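Two-component insecticidal protein 16 kDa unit (Alcaligenes faecalis, PDB 5V3S) is one half of a binary insecticidal toxin of the aegerolysin family that kills corn rootworm, probably by damaging gut cell membranes. Local coordinates at residues A[97-102]-A[109-114]. Sequence-based numbering, arbitrary orientation.
Sequences FEYYWD and NSDELT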
loop_
_atom_site.group_PDB
_atom_site.type_symbol
_atom_site.label_atom_id
_atom_site.label_comp_id
_atom_site.label_asym_id
_atom_site.label_seq_id
_atom_site.Cartn_x
_atom_site.Cartn_y
_atom_site.Cartn_z
ATOM N N PHE A 97 8.132 4.059 6.409
ATOM C CA PHE A 97 6.797 3.572 6.976
ATOM C C PHE A 97 6.555 2.095 6.750
ATOM O O PHE A 97 7.194 1.436 5.962
ATOM C CB PHE A 97 5.560 4.361 6.532
ATOM C CG PHE A 97 5.119 4.174 5.077
ATOM C CD1 PHE A 97 4.461 3.065 4.639
ATOM C CD2 PHE A 97 5.312 5.195 4.129
ATOM C CE1 PHE A 97 4.012 2.948 3.323
ATOM C CE2 PHE A 97 4.885 5.081 2.844
ATOM C CZ PHE A 97 4.231 3.933 2.418
ATOM N N GLU A 98 5.674 1.574 7.568
ATOM C CA GLU A 98 5.158 0.217 7.460
ATOM C C GLU A 98 3.661 0.399 7.307
ATOM O O GLU A 98 3.046 1.288 7.976
ATOM C CB GLU A 98 5.473 -0.594 8.693
ATOM C CG GLU A 98 6.976 -0.903 8.817
ATOM C CD GLU A 98 7.353 -1.370 10.209
ATOM O OE1 GLU A 98 6.725 -1.001 11.228
ATOM O OE2 GLU A 98 8.228 -2.170 10.248
ATOM N N TYR A 99 3.091 -0.315 6.313
ATOM C CA TYR A 99 1.662 -0.273 6.142
ATOM C C TYR A 99 1.055 -1.697 6.257
ATOM O O TYR A 99 1.705 -2.671 5.894
ATOM C CB TYR A 99 1.314 0.363 4.789
ATOM C CG TYR A 99 -0.169 0.564 4.614
ATOM C CD1 TYR A 99 -0.886 1.465 5.469
ATOM C CD2 TYR A 99 -0.862 -0.186 3.674
ATOM C CE1 TYR A 99 -2.272 1.620 5.302
ATOM C CE2 TYR A 99 -2.188 0.001 3.478
ATOM C CZ TYR A 99 -2.895 0.884 4.308
ATOM O OH TYR A 99 -4.257 0.948 4.102
ATOM N N TYR A 100 -0.185 -1.791 6.729
ATOM C CA TYR A 100 -0.866 -3.115 6.935
ATOM C C TYR A 100 -2.326 -2.904 6.787
ATOM O O TYR A 100 -2.852 -1.830 7.153
ATOM C CB TYR A 100 -0.542 -3.708 8.359
ATOM C CG TYR A 100 -1.473 -4.841 8.827
ATOM C CD1 TYR A 100 -1.297 -6.108 8.352
ATOM C CD2 TYR A 100 -2.593 -4.604 9.668
ATOM C CE1 TYR A 100 -2.155 -7.148 8.648
ATOM C CE2 TYR A 100 -3.446 -5.657 10.017
ATOM C CZ TYR A 100 -3.188 -6.943 9.497
ATOM O OH TYR A 100 -3.975 -8.007 9.782
ATOM N N TRP A 101 -2.991 -3.868 6.136
ATOM C CA TRP A 101 -4.432 -3.820 5.943
ATOM C C TRP A 101 -5.036 -5.227 6.201
ATOM O O TRP A 101 -4.372 -6.230 6.052
ATOM C CB TRP A 101 -4.772 -3.323 4.528
ATOM C CG TRP A 101 -4.345 -4.260 3.450
ATOM C CD1 TRP A 101 -5.070 -5.294 2.935
ATOM C CD2 TRP A 101 -3.086 -4.298 2.769
ATOM N NE1 TRP A 101 -4.367 -5.962 2.010
ATOM C CE2 TRP A 101 -3.131 -5.372 1.876
ATOM C CE3 TRP A 101 -1.962 -3.471 2.757
ATOM C CZ2 TRP A 101 -2.052 -5.702 1.043
ATOM C CZ3 TRP A 101 -0.897 -3.814 1.951
ATOM C CH2 TRP A 101 -0.971 -4.879 1.067
ATOM N N ASP A 102 -6.289 -5.234 6.640
ATOM C CA ASP A 102 -7.003 -6.458 6.852
ATOM C C ASP A 102 -8.385 -6.150 6.405
ATOM O O ASP A 102 -9.076 -5.386 7.052
ATOM C CB ASP A 102 -6.895 -6.898 8.313
ATOM C CG ASP A 102 -7.650 -8.198 8.555
ATOM O OD1 ASP A 102 -7.777 -8.985 7.594
ATOM O OD2 ASP A 102 -8.113 -8.403 9.679
ATOM N N ASN A 109 -13.210 -3.835 7.616
ATOM C CA ASN A 109 -11.888 -3.375 7.117
ATOM C C ASN A 109 -11.163 -2.713 8.263
ATOM O O ASN A 109 -11.794 -1.967 9.050
ATOM C CB ASN A 109 -12.079 -2.342 5.978
ATOM C CG ASN A 109 -12.736 -2.910 4.735
ATOM O OD1 ASN A 109 -12.319 -3.944 4.192
ATOM N ND2 ASN A 109 -13.725 -2.195 4.215
ATOM N N SER A 110 -9.853 -2.991 8.397
ATOM C CA SER A 110 -8.983 -2.174 9.197
ATOM C C SER A 110 -7.631 -1.969 8.488
ATOM O O SER A 110 -7.239 -2.726 7.565
ATOM C CB SER A 110 -8.726 -2.797 10.565
ATOM O OG SER A 110 -7.871 -3.942 10.482
ATOM N N ASP A 111 -6.939 -0.943 8.925
ATOM C CA ASP A 111 -5.523 -0.793 8.474
ATOM C C ASP A 111 -4.682 -0.125 9.511
ATOM O O ASP A 111 -5.134 0.193 10.634
ATOM C CB ASP A 111 -5.529 -0.082 7.124
ATOM C CG ASP A 111 -5.812 1.438 7.226
ATOM O OD1 ASP A 111 -5.947 2.009 8.397
ATOM O OD2 ASP A 111 -5.875 2.016 6.098
ATOM N N GLU A 112 -3.423 0.097 9.186
ATOM C CA GLU A 112 -2.540 0.717 10.146
ATOM C C GLU A 112 -1.341 1.147 9.379
ATOM O O GLU A 112 -0.790 0.342 8.648
ATOM C CB GLU A 112 -2.094 -0.269 11.197
ATOM C CG GLU A 112 -0.988 0.238 12.100
ATOM C CD GLU A 112 -1.508 0.902 13.322
ATOM O OE1 GLU A 112 -2.627 1.463 13.273
ATOM O OE2 GLU A 112 -0.793 0.839 14.339
ATOM N N LEU A 113 -1.011 2.415 9.548
ATOM C CA LEU A 113 0.206 3.058 8.942
ATOM C C LEU A 113 1.103 3.512 10.041
ATOM O O LEU A 113 0.739 4.369 10.853
ATOM C CB LEU A 113 -0.182 4.260 8.120
ATOM C CG LEU A 113 1.008 5.123 7.704
ATOM C CD1 LEU A 113 1.753 4.389 6.577
ATOM C CD2 LEU A 113 0.540 6.445 7.257
ATOM N N THR A 114 2.263 2.889 10.128
ATOM C CA THR A 114 3.257 3.162 11.104
ATOM C C THR A 114 4.368 4.005 10.473
ATOM O O THR A 114 5.184 3.459 9.714
ATOM C CB THR A 114 3.855 1.817 11.647
ATOM O OG1 THR A 114 2.804 0.875 12.064
ATOM C CG2 THR A 114 4.775 2.048 12.849
HETATM O O HOH W 1 4.485 -1.683 12.180
HETATM O O HOH W 2 -9.855 -5.822 10.606
#
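Y99 OH donates a hydrogen bond to D111 OD2 at 2.8 Å, meeting it on the anti side and well out of the carboxylate plane, with the phenol ring and the carboxylate planes turned 74° apart. The same OD2 also takes a salt bridge from K125 and a hydrogen bond from G129 N, so three donors grip one oxygen and would favour the charged carboxylate. With CG anti to the backbone N (chi1 -174°) and beside the carbonyl carbon, the Y99 ring has its CD1 3.4 Å from E112 O. Six backbone hydrogen bonds join E98 with T114, Y100 with E112 and D102 with S110; the two in the middle pair are more bent, E112 N to Y100 O having an N-H...O angle of 139°. These strands form an antiparallel hairpin at one margin of a five-stranded sheet, 110-115 being outermost and 94-103 bonding on its other edge to 83-91; the second sheet of the aegerolysin fold packs against the face bearing F97, Y99 and W101. On that face L113 CD1 reaches F97 CD1 at 3.6 Å, while L113 CB sits in plane at the edge of the Y99 ring, 3.9 Å from Y99 CD1. On the other face, E98 and T114 lie side by side. A water accepts from S110 OG at 2.7 Å and donates a longer bond to D102 OD2.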